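Local coordinates for enoyl-CoA hydratase (Bacillus halodurans, PDB 3LKE), which probably hydrates the double bond of enoyl-CoA thioesters, at residues E23-L28 / G65-D70; A42-T47 / S100-V105; R125-R130 / I183-E188; M141-D146 / E236-L241. All blocks are in the same frame, centred on the assembly; numbering follows the deposited sequence.

Contact 1: E23-L28 / G65-D70; sequences EKKNGL and GPRLED
R67, K24 and L28 bury the most surface here, the first two crossing obliquely. K24 has CG anti to the carbonyl carbon (chi1 -71°) and runs extended from there, so NZ arrives tip to tip with D70: NZ to OD2 is 2.8 Å, a salt bridge that meets the oxygen from above the carboxylate plane. D29 is a second carboxylate partner of the same ammonium. R67 stands at the N-cap position before helix 68-76, and its chain bends at chi2 and chi3 until NH1 is 2.7 Å from K24 O. That oxygen lies in the guanidinium plane, but the donor sits well above the carbonyl plane and the bond is bent (132°). K24 CB also lies 4.0 Å from R67 CD. L28 lies alongside P66, pointing the same way, its CD1 4.1 Å from P66 CD, while its backbone N donates to G65 O at 3.2 Å. In crotonase-fold enzymes loops in these two places border the acyl-CoA pocket, and that probably holds here. K24 thus joins D70 of helix 68-76 through its ammonium and the N-cap residue R67 through its carbonyl, its charge probably balanced by two carboxylates.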
loop_
_atom_site.group_PDB
_atom_site.type_symbol
_atom_site.label_atom_id
_atom_site.label_comp_id
_atom_site.label_asym_id
_atom_site.label_seq_id
_atom_site.Cartn_x
_atom_site.Cartn_y
_atom_site.Cartn_z
ATOM N N GLU A 23 21.633 -14.305 -28.948
ATOM C CA GLU A 23 21.328 -15.715 -29.131
ATOM C C GLU A 23 20.056 -16.090 -28.386
ATOM O O GLU A 23 19.164 -16.737 -28.938
ATOM C CB GLU A 23 22.473 -16.588 -28.621
ATOM C CG GLU A 23 22.122 -18.065 -28.593
ATOM C CD GLU A 23 23.201 -18.924 -27.958
ATOM O OE1 GLU A 23 24.129 -18.365 -27.325
ATOM O OE2 GLU A 23 23.112 -20.165 -28.094
ATOM N N LYS A 24 19.975 -15.656 -27.130
ATOM C CA LYS A 24 18.829 -15.972 -26.282
ATOM C C LYS A 24 17.854 -14.796 -26.113
ATOM O O LYS A 24 17.028 -14.791 -25.196
ATOM C CB LYS A 24 19.319 -16.455 -24.919
ATOM C CG LYS A 24 19.963 -17.840 -24.939
ATOM C CD LYS A 24 20.124 -18.388 -23.520
ATOM C CE LYS A 24 20.698 -19.815 -23.527
ATOM N NZ LYS A 24 20.785 -20.439 -22.162
ATOM N N LYS A 25 17.938 -13.807 -27.001
ATOM C CA LYS A 25 17.086 -12.615 -26.902
ATOM C C LYS A 25 17.122 -12.025 -25.485
ATOM O O LYS A 25 16.075 -11.715 -24.901
ATOM C CB LYS A 25 15.639 -12.919 -27.312
ATOM C CG LYS A 25 15.453 -13.536 -28.713
ATOM C CD LYS A 25 16.059 -12.692 -29.811
ATOM C CE LYS A 25 15.568 -13.125 -31.200
ATOM N NZ LYS A 25 15.335 -14.592 -31.254
ATOM N N ASN A 26 18.331 -11.864 -24.955
ATOM C CA ASN A 26 18.535 -11.282 -23.627
ATOM C C ASN A 26 17.860 -12.098 -22.520
ATOM O O ASN A 26 17.443 -11.554 -21.492
ATOM C CB ASN A 26 18.085 -9.814 -23.598
ATOM C CG ASN A 26 19.035 -8.898 -24.358
ATOM O OD1 ASN A 26 20.114 -9.320 -24.797
ATOM N ND2 ASN A 26 18.631 -7.647 -24.531
ATOM N N GLY A 27 17.767 -13.406 -22.739
ATOM C CA GLY A 27 17.182 -14.313 -21.763
ATOM C C GLY A 27 18.048 -14.428 -20.528
ATOM O O GLY A 27 19.244 -14.115 -20.558
ATOM N N LEU A 28 17.441 -14.868 -19.428
ATOM C CA LEU A 28 18.139 -14.925 -18.156
ATOM C C LEU A 28 18.628 -16.336 -17.866
ATOM O O LEU A 28 17.832 -17.258 -17.702
ATOM C CB LEU A 28 17.219 -14.441 -17.026
ATOM C CG LEU A 28 16.512 -13.112 -17.289
ATOM C CD1 LEU A 28 15.640 -12.727 -16.087
ATOM C CD2 LEU A 28 17.510 -12.030 -17.576
ATOM N N GLY A 65 13.284 -12.993 -20.816
ATOM C CA GLY A 65 13.153 -13.626 -19.509
ATOM C C GLY A 65 13.805 -14.998 -19.528
ATOM O O GLY A 65 14.474 -15.347 -20.496
ATOM N N PRO A 66 13.607 -15.790 -18.464
ATOM C CA PRO A 66 14.136 -17.158 -18.465
ATOM C C PRO A 66 13.523 -17.949 -19.617
ATOM O O PRO A 66 12.299 -17.978 -19.745
ATOM C CB PRO A 66 13.661 -17.719 -17.120
ATOM C CG PRO A 66 13.365 -16.515 -16.275
ATOM C CD PRO A 66 12.873 -15.475 -17.225
ATOM N N ARG A 67 14.356 -18.569 -20.448
ATOM C CA ARG A 67 13.872 -19.262 -21.642
ATOM C C ARG A 67 13.152 -20.558 -21.295
ATOM O O ARG A 67 13.607 -21.310 -20.442
ATOM C CB ARG A 67 15.033 -19.581 -22.590
ATOM C CG ARG A 67 15.728 -18.358 -23.180
ATOM C CD ARG A 67 15.946 -18.546 -24.670
ATOM N NE ARG A 67 14.672 -18.496 -25.385
ATOM C CZ ARG A 67 14.219 -17.430 -26.040
ATOM N NH1 ARG A 67 14.943 -16.321 -26.095
ATOM N NH2 ARG A 67 13.043 -17.476 -26.652
ATOM N N LEU A 68 12.036 -20.814 -21.967
ATOM C CA LEU A 68 11.296 -22.060 -21.790
ATOM C C LEU A 68 12.224 -23.271 -21.870
ATOM O O LEU A 68 12.224 -24.130 -20.988
ATOM C CB LEU A 68 10.215 -22.184 -22.861
ATOM C CG LEU A 68 8.751 -21.986 -22.455
ATOM C CD1 LEU A 68 8.605 -21.099 -21.227
ATOM C CD2 LEU A 68 7.941 -21.452 -23.630
ATOM N N GLU A 69 13.015 -23.328 -22.935
ATOM C CA GLU A 69 13.915 -24.454 -23.161
ATOM C C GLU A 69 14.866 -24.659 -21.988
ATOM O O GLU A 69 15.177 -25.800 -21.610
ATOM C CB GLU A 69 14.714 -24.255 -24.458
ATOM C CG GLU A 69 13.857 -24.189 -25.716
ATOM C CD GLU A 69 13.029 -22.912 -25.812
ATOM O OE1 GLU A 69 13.405 -21.894 -25.191
ATOM O OE2 GLU A 69 11.997 -22.925 -26.519
ATOM N N ASP A 70 15.336 -23.556 -21.417
ATOM C CA ASP A 70 16.228 -23.640 -20.265
ATOM C C ASP A 70 15.467 -24.118 -19.025
ATOM O O ASP A 70 15.968 -24.945 -18.259
ATOM C CB ASP A 70 16.914 -22.298 -20.011
ATOM C CG ASP A 70 17.938 -21.964 -21.078
ATOM O OD1 ASP A 70 18.566 -22.909 -21.597
ATOM O OD2 ASP A 70 18.113 -20.771 -21.402
#

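Contact 2: A42-T47 / S100-V105; sequences AGNNET and SPKVTV
K102 lays its aliphatic chain along the C-terminal end of helix 30-45, CG and CE passing G43 O, with CE 3.7 Å from that oxygen. The setting is the crotonase fold, a spiral of beta-beta-alpha units: K102 directly precedes strand 103-108, which runs parallel to strand 51-56, and the turn after helix 30-45 leads into that neighbouring strand. With CG anti to the carbonyl carbon and one bend at chi2 (-62°), the chain is otherwise extended and carries NZ beyond the last helical turn. There NZ donates to E46 O at 2.8 Å, approaching in the carbonyl plane, and also to I49 O, so the ammonium is held by backbone oxygens. From the last turn of the helix, N44 reaches across to S100. Its amide is fixed at both ends, ND2 donating to E96 O of helix 81-98 while OD1 accepts from S100 OG. P101 lies beside this pair, its CD 3.7 Å from N44 OD1. The serine OG, anti to the backbone N (chi1 177°), accepts from K102 N at 3.1 Å in an ST turn. Donating as well as accepting, S100 OG stands 2.6 Å from N44 OD1, approaching from 29° above the carbonyl plane.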
loop_
_atom_site.group_PDB
_atom_site.type_symbol
_atom_site.label_atom_id
_atom_site.label_comp_id
_atom_site.label_asym_id
_atom_site.label_seq_id
_atom_site.Cartn_x
_atom_site.Cartn_y
_atom_site.Cartn_z
ATOM N N ALA A 42 29.542 -3.411 -9.305
ATOM C CA ALA A 42 30.560 -2.436 -9.676
ATOM C C ALA A 42 29.984 -1.022 -9.684
ATOM O O ALA A 42 30.638 -0.074 -9.247
ATOM C CB ALA A 42 31.163 -2.784 -11.029
ATOM N N GLY A 43 28.755 -0.883 -10.180
ATOM C CA GLY A 43 28.079 0.400 -10.183
ATOM C C GLY A 43 27.748 0.879 -8.780
ATOM O O GLY A 43 27.884 2.066 -8.484
ATOM N N ASN A 44 27.299 -0.042 -7.928
ATOM C CA ASN A 44 26.973 0.274 -6.536
ATOM C C ASN A 44 28.196 0.700 -5.735
ATOM O O ASN A 44 28.086 1.455 -4.775
ATOM C CB ASN A 44 26.295 -0.920 -5.847
ATOM C CG ASN A 44 24.870 -1.120 -6.313
ATOM O OD1 ASN A 44 24.272 -0.214 -6.884
ATOM N ND2 ASN A 44 24.317 -2.304 -6.067
ATOM N N ASN A 45 29.362 0.208 -6.134
ATOM C CA ASN A 45 30.596 0.510 -5.417
ATOM C C ASN A 45 31.338 1.729 -5.965
ATOM O O ASN A 45 32.330 2.162 -5.381
ATOM C CB ASN A 45 31.526 -0.707 -5.404
ATOM C CG ASN A 45 31.036 -1.808 -4.479
ATOM O OD1 ASN A 45 30.521 -1.542 -3.392
ATOM N ND2 ASN A 45 31.208 -3.057 -4.905
ATOM N N GLU A 46 30.859 2.275 -7.081
ATOM C CA GLU A 46 31.494 3.436 -7.701
ATOM C C GLU A 46 31.000 4.736 -7.081
ATOM O O GLU A 46 29.842 5.119 -7.255
ATOM C CB GLU A 46 31.249 3.448 -9.210
ATOM C CG GLU A 46 31.643 4.757 -9.895
ATOM C CD GLU A 46 33.128 5.062 -9.774
ATOM O OE1 GLU A 46 33.944 4.136 -9.963
ATOM O OE2 GLU A 46 33.475 6.232 -9.495
ATOM N N THR A 47 31.888 5.429 -6.376
ATOM C CA THR A 47 31.483 6.584 -5.580
ATOM C C THR A 47 31.122 7.841 -6.372
ATOM O O THR A 47 30.404 8.699 -5.860
ATOM C CB THR A 47 32.544 6.941 -4.524
ATOM O OG1 THR A 47 33.831 7.007 -5.149
ATOM C CG2 THR A 47 32.570 5.886 -3.431
ATOM N N SER A 100 20.610 -0.663 -4.227
ATOM C CA SER A 100 21.548 0.305 -4.793
ATOM C C SER A 100 21.361 1.678 -4.160
ATOM O O SER A 100 20.231 2.132 -3.987
ATOM C CB SER A 100 21.361 0.429 -6.298
ATOM O OG SER A 100 22.229 1.430 -6.826
ATOM N N PRO A 101 22.470 2.348 -3.810
ATOM C CA PRO A 101 22.442 3.738 -3.330
ATOM C C PRO A 101 22.277 4.758 -4.460
ATOM O O PRO A 101 21.997 5.937 -4.209
ATOM C CB PRO A 101 23.818 3.903 -2.681
ATOM C CG PRO A 101 24.703 2.978 -3.477
ATOM C CD PRO A 101 23.835 1.780 -3.800
ATOM N N LYS A 102 22.440 4.301 -5.703
ATOM C CA LYS A 102 22.327 5.165 -6.869
ATOM C C LYS A 102 20.893 5.183 -7.355
ATOM O O LYS A 102 20.132 4.251 -7.079
ATOM C CB LYS A 102 23.217 4.639 -8.007
ATOM C CG LYS A 102 24.587 4.186 -7.548
ATOM C CD LYS A 102 25.345 5.345 -6.939
ATOM C CE LYS A 102 26.751 4.929 -6.520
ATOM N NZ LYS A 102 27.523 6.112 -6.040
ATOM N N VAL A 103 20.515 6.232 -8.077
ATOM C CA VAL A 103 19.202 6.237 -8.705
ATOM C C VAL A 103 19.227 5.186 -9.807
ATOM O O VAL A 103 20.110 5.197 -10.671
ATOM C CB VAL A 103 18.826 7.597 -9.307
ATOM C CG1 VAL A 103 17.518 7.478 -10.057
ATOM C CG2 VAL A 103 18.748 8.680 -8.220
ATOM N N THR A 104 18.254 4.285 -9.787
ATOM C CA THR A 104 18.228 3.176 -10.735
ATOM C C THR A 104 17.055 3.312 -11.714
ATOM O O THR A 104 15.913 3.538 -11.312
ATOM C CB THR A 104 18.162 1.826 -9.991
ATOM O OG1 THR A 104 17.027 1.835 -9.112
ATOM C CG2 THR A 104 19.419 1.621 -9.180
ATOM N N VAL A 105 17.349 3.202 -13.009
ATOM C CA VAL A 105 16.332 3.357 -14.034
ATOM C C VAL A 105 16.445 2.224 -15.051
ATOM O O VAL A 105 17.542 1.932 -15.524
ATOM C CB VAL A 105 16.514 4.698 -14.780
ATOM C CG1 VAL A 105 15.429 4.885 -15.835
ATOM C CG2 VAL A 105 16.525 5.852 -13.791
#

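Contact 3: R125-R130 / I183-E188; sequences RRIALR and IQEICE
R125 leaves strand 125-129 with CG anti to the backbone N (chi1 -169°) and stays extended as far as NE. From CB the chain reaches CG, which rests 3.8 Å from Q184 CB; CD then passes E185 OE2, and NE binds that oxygen at 2.8 Å on its anti lone pair. NH2 reaches the same atom at 3.1 Å, a side-on grip by two nitrogens with OE2 in the guanidinium plane. NH1 meets Q184 CB and CG instead, and Q184 CB covers the centre of one guanidinium face. E185 OE2 also pairs with R196 of helix 190-205, so two arginines share one oxygen, which would probably keep the acid ionised.

Next along, Q184 bonds R126 twice, its N donating to R126 O and its side-chain OE1 accepting from R126 N at 2.8 Å; OE1 also lies over the centre of the R126 guanidinium, which itself pairs with E160 of the second subunit. Further on, A128 N donates to E185 O and C187 N to A128 O, the latter at 2.9 Å. I127 and C187 pack on the face toward helix 190-205, A128 and I186 on the other. R130 closes the far end, its NE 2.6 Å from E188 OE1 and its guanidinium face against I186 CG2. This is a parallel pairing, strand 185-187 being the outermost strand of the chain's main crotonase-fold sheet.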
loop_
_atom_site.group_PDB
_atom_site.type_symbol
_atom_site.label_atom_id
_atom_site.label_comp_id
_atom_site.label_asym_id
_atom_site.label_seq_id
_atom_site.Cartn_x
_atom_site.Cartn_y
_atom_site.Cartn_z
ATOM N N ARG A 125 12.771 3.740 -11.182
ATOM C CA ARG A 125 11.856 4.180 -12.219
ATOM C C ARG A 125 12.025 3.258 -13.415
ATOM O O ARG A 125 13.125 2.817 -13.707
ATOM C CB ARG A 125 12.132 5.648 -12.608
ATOM C CG ARG A 125 11.068 6.272 -13.500
ATOM C CD ARG A 125 11.235 7.803 -13.591
ATOM N NE ARG A 125 10.074 8.459 -14.191
ATOM C CZ ARG A 125 8.961 8.768 -13.546
ATOM N NH1 ARG A 125 8.818 8.430 -12.264
ATOM N NH2 ARG A 125 7.969 9.384 -14.187
ATOM N N ARG A 126 10.910 2.921 -14.043
ATOM C CA ARG A 126 10.905 2.110 -15.242
ATOM C C ARG A 126 10.241 2.924 -16.331
ATOM O O ARG A 126 9.109 3.370 -16.168
ATOM C CB ARG A 126 10.110 0.826 -15.001
ATOM C CG ARG A 126 10.804 -0.214 -14.126
ATOM C CD ARG A 126 10.598 0.025 -12.633
ATOM N NE ARG A 126 9.201 -0.155 -12.245
ATOM C CZ ARG A 126 8.718 0.075 -11.023
ATOM N NH1 ARG A 126 9.514 0.481 -10.048
ATOM N NH2 ARG A 126 7.434 -0.115 -10.776
ATOM N N ILE A 127 10.941 3.123 -17.446
ATOM C CA ILE A 127 10.405 3.894 -18.566
ATOM C C ILE A 127 10.378 2.986 -19.784
ATOM O O ILE A 127 11.381 2.326 -20.082
ATOM C CB ILE A 127 11.318 5.095 -18.893
ATOM C CG1 ILE A 127 11.431 6.029 -17.678
ATOM C CG2 ILE A 127 10.773 5.866 -20.106
ATOM C CD1 ILE A 127 12.535 7.095 -17.826
ATOM N N ALA A 128 9.246 2.934 -20.479
ATOM C CA ALA A 128 9.118 2.040 -21.631
ATOM C C ALA A 128 8.869 2.803 -22.932
ATOM O O ALA A 128 8.250 3.872 -22.932
ATOM C CB ALA A 128 7.975 1.052 -21.398
ATOM N N LEU A 129 9.325 2.238 -24.044
ATOM C CA LEU A 129 8.858 2.705 -25.345
ATOM C C LEU A 129 7.402 2.254 -25.516
ATOM O O LEU A 129 7.003 1.222 -24.980
ATOM C CB LEU A 129 9.737 2.150 -26.473
ATOM C CG LEU A 129 11.153 2.735 -26.566
ATOM C CD1 LEU A 129 11.914 2.148 -27.756
ATOM C CD2 LEU A 129 11.086 4.254 -26.674
ATOM N N ARG A 130 6.612 3.032 -26.254
ATOM C CA ARG A 130 5.222 2.684 -26.537
ATOM C C ARG A 130 5.048 1.245 -27.036
ATOM O O ARG A 130 4.060 0.582 -26.710
ATOM C CB ARG A 130 4.634 3.664 -27.562
ATOM C CG ARG A 130 3.219 3.333 -28.027
ATOM C CD ARG A 130 2.174 3.821 -27.040
ATOM N NE ARG A 130 2.405 5.216 -26.681
ATOM C CZ ARG A 130 1.742 5.864 -25.730
ATOM N NH1 ARG A 130 0.802 5.245 -25.034
ATOM N NH2 ARG A 130 2.025 7.133 -25.473
ATOM N N ILE A 183 5.135 0.407 -14.909
ATOM C CA ILE A 183 6.049 1.405 -15.455
ATOM C C ILE A 183 5.572 2.799 -15.052
ATOM O O ILE A 183 4.387 2.993 -14.756
ATOM C CB ILE A 183 6.101 1.329 -17.001
ATOM C CG1 ILE A 183 6.627 -0.035 -17.442
ATOM C CG2 ILE A 183 6.951 2.440 -17.565
ATOM C CD1 ILE A 183 8.008 -0.321 -17.012
ATOM N N GLN A 184 6.494 3.767 -15.063
ATOM C CA GLN A 184 6.190 5.129 -14.620
ATOM C C GLN A 184 5.859 6.094 -15.755
ATOM O O GLN A 184 5.174 7.093 -15.538
ATOM C CB GLN A 184 7.338 5.684 -13.773
ATOM C CG GLN A 184 7.321 5.171 -12.324
ATOM C CD GLN A 184 7.463 3.654 -12.230
ATOM O OE1 GLN A 184 8.468 3.081 -12.652
ATOM N NE2 GLN A 184 6.443 2.997 -11.671
ATOM N N GLU A 185 6.332 5.786 -16.957
ATOM C CA GLU A 185 6.059 6.631 -18.115
ATOM C C GLU A 185 6.390 5.935 -19.420
ATOM O O GLU A 185 7.138 4.940 -19.453
ATOM C CB GLU A 185 6.825 7.959 -18.029
ATOM C CG GLU A 185 8.325 7.814 -17.881
ATOM C CD GLU A 185 9.039 9.164 -17.823
ATOM O OE1 GLU A 185 8.962 9.929 -18.814
ATOM O OE2 GLU A 185 9.693 9.455 -16.798
ATOM N N ILE A 186 5.826 6.478 -20.495
ATOM C CA ILE A 186 6.031 5.955 -21.835
ATOM C C ILE A 186 6.654 7.048 -22.688
ATOM O O ILE A 186 6.238 8.211 -22.595
ATOM C CB ILE A 186 4.692 5.532 -22.454
ATOM C CG1 ILE A 186 4.067 4.389 -21.640
ATOM C CG2 ILE A 186 4.866 5.120 -23.908
ATOM C CD1 ILE A 186 2.713 3.941 -22.144
ATOM N N CYS A 187 7.663 6.677 -23.479
ATOM C CA CYS A 187 8.168 7.527 -24.557
ATOM C C CYS A 187 7.804 6.886 -25.892
ATOM O O CYS A 187 7.815 5.662 -26.021
ATOM C CB CYS A 187 9.673 7.718 -24.442
ATOM S SG CYS A 187 10.145 8.580 -22.945
ATOM N N GLU A 188 7.469 7.710 -26.883
ATOM C CA GLU A 188 6.946 7.190 -28.149
ATOM C C GLU A 188 7.987 6.511 -29.048
ATOM O O GLU A 188 7.648 5.593 -29.798
ATOM C CB GLU A 188 6.211 8.295 -28.915
ATOM C CG GLU A 188 5.083 8.945 -28.128
ATOM C CD GLU A 188 3.799 8.129 -28.135
ATOM O OE1 GLU A 188 3.862 6.884 -28.131
ATOM O OE2 GLU A 188 2.716 8.744 -28.151
#

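Contact 4: M141-D146 / E236-L241; sequences MGISPD and EELVAL
L238 carries the tight part of this contact. With CG anti to the backbone N (chi1 -166°), it sends its two methyls to different places on the loop: CD1 packs 3.7 Å from I143 CB and close to S144 O, while CD2 lies 3.4 Å from D146 OD2. The leucine thus bridges I143 and D146, crossing both obliquely. One turn on, L241 CD1 comes to 3.4 Å from S144 OG and 3.6 Å from S144 N. No hydrogen bond joins the two segments, and the backbone atoms G142 O and S144 N are buried without a polar partner. Packing loosens at the fringes. L241 CD2 comes only to 4.3 Å from G142 O, and E237 touches S144 OG just through CB, at 3.9 Å, before its chain turns off to a salt bridge with K217 of the third subunit. L218 of that subunit packs on S144 and Y208 on L241. Helix 138-141 ends in a Schellman motif with G142, at positive phi, as C-prime, and I143 N bonded to F138 O. A helix end of this kind, lodged against helix 223-241 beside a neighbouring subunit, suits the trimer-forming region of the crotonase fold.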
loop_
_atom_site.group_PDB
_atom_site.type_symbol
_atom_site.label_atom_id
_atom_site.label_comp_id
_atom_site.label_asym_id
_atom_site.label_seq_id
_atom_site.Cartn_x
_atom_site.Cartn_y
_atom_site.Cartn_z
ATOM N N MET A 141 2.131 -21.922 -17.029
ATOM C CA MET A 141 3.362 -22.713 -16.883
ATOM C C MET A 141 3.258 -23.683 -15.690
ATOM O O MET A 141 3.966 -24.687 -15.619
ATOM C CB MET A 141 4.602 -21.805 -16.732
ATOM C CG MET A 141 4.842 -20.794 -17.877
ATOM S SD MET A 141 6.097 -19.516 -17.497
ATOM C CE MET A 141 7.534 -20.552 -17.384
ATOM N N GLY A 142 2.365 -23.386 -14.752
ATOM C CA GLY A 142 2.237 -24.211 -13.567
ATOM C C GLY A 142 3.350 -23.964 -12.563
ATOM O O GLY A 142 3.675 -24.834 -11.753
ATOM N N ILE A 143 3.940 -22.770 -12.601
ATOM C CA ILE A 143 4.943 -22.416 -11.606
ATOM C C ILE A 143 4.543 -21.206 -10.764
ATOM O O ILE A 143 3.572 -20.513 -11.073
ATOM C CB ILE A 143 6.303 -22.170 -12.239
ATOM C CG1 ILE A 143 6.223 -21.001 -13.217
ATOM C CG2 ILE A 143 6.788 -23.443 -12.943
ATOM C CD1 ILE A 143 7.587 -20.484 -13.625
ATOM N N SER A 144 5.290 -20.976 -9.685
ATOM C CA SER A 144 5.052 -19.826 -8.809
ATOM C C SER A 144 5.919 -18.656 -9.260
ATOM O O SER A 144 6.891 -18.845 -9.986
ATOM C CB SER A 144 5.368 -20.185 -7.362
ATOM O OG SER A 144 6.576 -20.935 -7.288
ATOM N N PRO A 145 5.566 -17.436 -8.838
ATOM C CA PRO A 145 6.356 -16.285 -9.290
ATOM C C PRO A 145 7.708 -16.275 -8.608
ATOM O O PRO A 145 7.807 -16.609 -7.425
ATOM C CB PRO A 145 5.542 -15.080 -8.813
ATOM C CG PRO A 145 4.198 -15.633 -8.405
ATOM C CD PRO A 145 4.427 -17.040 -7.995
ATOM N N ASP A 146 8.739 -15.897 -9.352
ATOM C CA ASP A 146 10.077 -15.829 -8.804
ATOM C C ASP A 146 10.771 -14.522 -9.191
ATOM O O ASP A 146 10.129 -13.602 -9.720
ATOM C CB ASP A 146 10.893 -17.032 -9.278
ATOM C CG ASP A 146 11.158 -16.991 -10.773
ATOM O OD1 ASP A 146 10.544 -16.146 -11.468
ATOM O OD2 ASP A 146 11.978 -17.798 -11.252
ATOM N N GLU A 236 12.549 -21.761 -2.627
ATOM C CA GLU A 236 12.105 -23.054 -2.113
ATOM C C GLU A 236 10.823 -23.520 -2.788
ATOM O O GLU A 236 10.682 -24.705 -3.088
ATOM C CB GLU A 236 11.948 -23.025 -0.590
ATOM C CG GLU A 236 13.242 -22.723 0.139
ATOM C CD GLU A 236 14.344 -23.736 -0.168
ATOM O OE1 GLU A 236 14.027 -24.928 -0.376
ATOM O OE2 GLU A 236 15.523 -23.339 -0.194
ATOM N N GLU A 237 9.886 -22.597 -3.029
ATOM C CA GLU A 237 8.617 -22.974 -3.649
ATOM C C GLU A 237 8.814 -23.406 -5.094
ATOM O O GLU A 237 8.181 -24.348 -5.558
ATOM C CB GLU A 237 7.587 -21.834 -3.596
ATOM C CG GLU A 237 7.174 -21.396 -2.190
ATOM C CD GLU A 237 6.448 -22.481 -1.394
ATOM O OE1 GLU A 237 5.833 -23.390 -1.997
ATOM O OE2 GLU A 237 6.482 -22.401 -0.148
ATOM N N LEU A 238 9.676 -22.703 -5.819
ATOM C CA LEU A 238 9.886 -23.026 -7.226
ATOM C C LEU A 238 10.620 -24.359 -7.363
ATOM O O LEU A 238 10.310 -25.154 -8.242
ATOM C CB LEU A 238 10.674 -21.918 -7.932
ATOM C CG LEU A 238 10.644 -22.010 -9.459
ATOM C CD1 LEU A 238 9.216 -21.884 -9.972
ATOM C CD2 LEU A 238 11.540 -20.955 -10.100
ATOM N N VAL A 239 11.582 -24.597 -6.482
ATOM C CA VAL A 239 12.367 -25.831 -6.540
ATOM C C VAL A 239 11.467 -27.025 -6.273
ATOM O O VAL A 239 11.597 -28.078 -6.907
ATOM C CB VAL A 239 13.521 -25.820 -5.521
ATOM C CG1 VAL A 239 14.082 -27.245 -5.324
ATOM C CG2 VAL A 239 14.618 -24.867 -5.969
ATOM N N ALA A 240 10.547 -26.849 -5.330
ATOM C CA ALA A 240 9.602 -27.898 -4.977
ATOM C C ALA A 240 8.669 -28.193 -6.149
ATOM O O ALA A 240 8.317 -29.334 -6.397
ATOM C CB ALA A 240 8.805 -27.502 -3.728
ATOM N N LEU A 241 8.264 -27.159 -6.881
ATOM C CA LEU A 241 7.364 -27.372 -8.005
ATOM C C LEU A 241 8.082 -28.034 -9.195
ATOM O O LEU A 241 7.480 -28.800 -9.949
ATOM C CB LEU A 241 6.721 -26.049 -8.435
ATOM C CG LEU A 241 5.576 -25.546 -7.561
ATOM C CD1 LEU A 241 5.311 -24.060 -7.827
ATOM C CD2 LEU A 241 4.312 -26.377 -7.800
#

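Contacts 2 and 3 both reach the main sheet and touch: strands 103-108 and 125-129 are neighbours, T104 O probably bonding R125 N, and V105 packs on I127. Contacts 1 and 4 touch, L68 CD1 packing 4.0 Å from M141 CE. Contacts 2 and 4 are about 31 Å apart between centres. Contact 4 is the buried one, held by leucine methyls against apolar and polar atoms, without a bond across it; the other three are partly buried and rely on polar links. A lysine bonds across contact 2, a lysine and an arginine across contact 1, and arginines flank the ladder of contact 3. Contacts 3 and 4 meet different neighbouring subunits; no other chain touches contact 1.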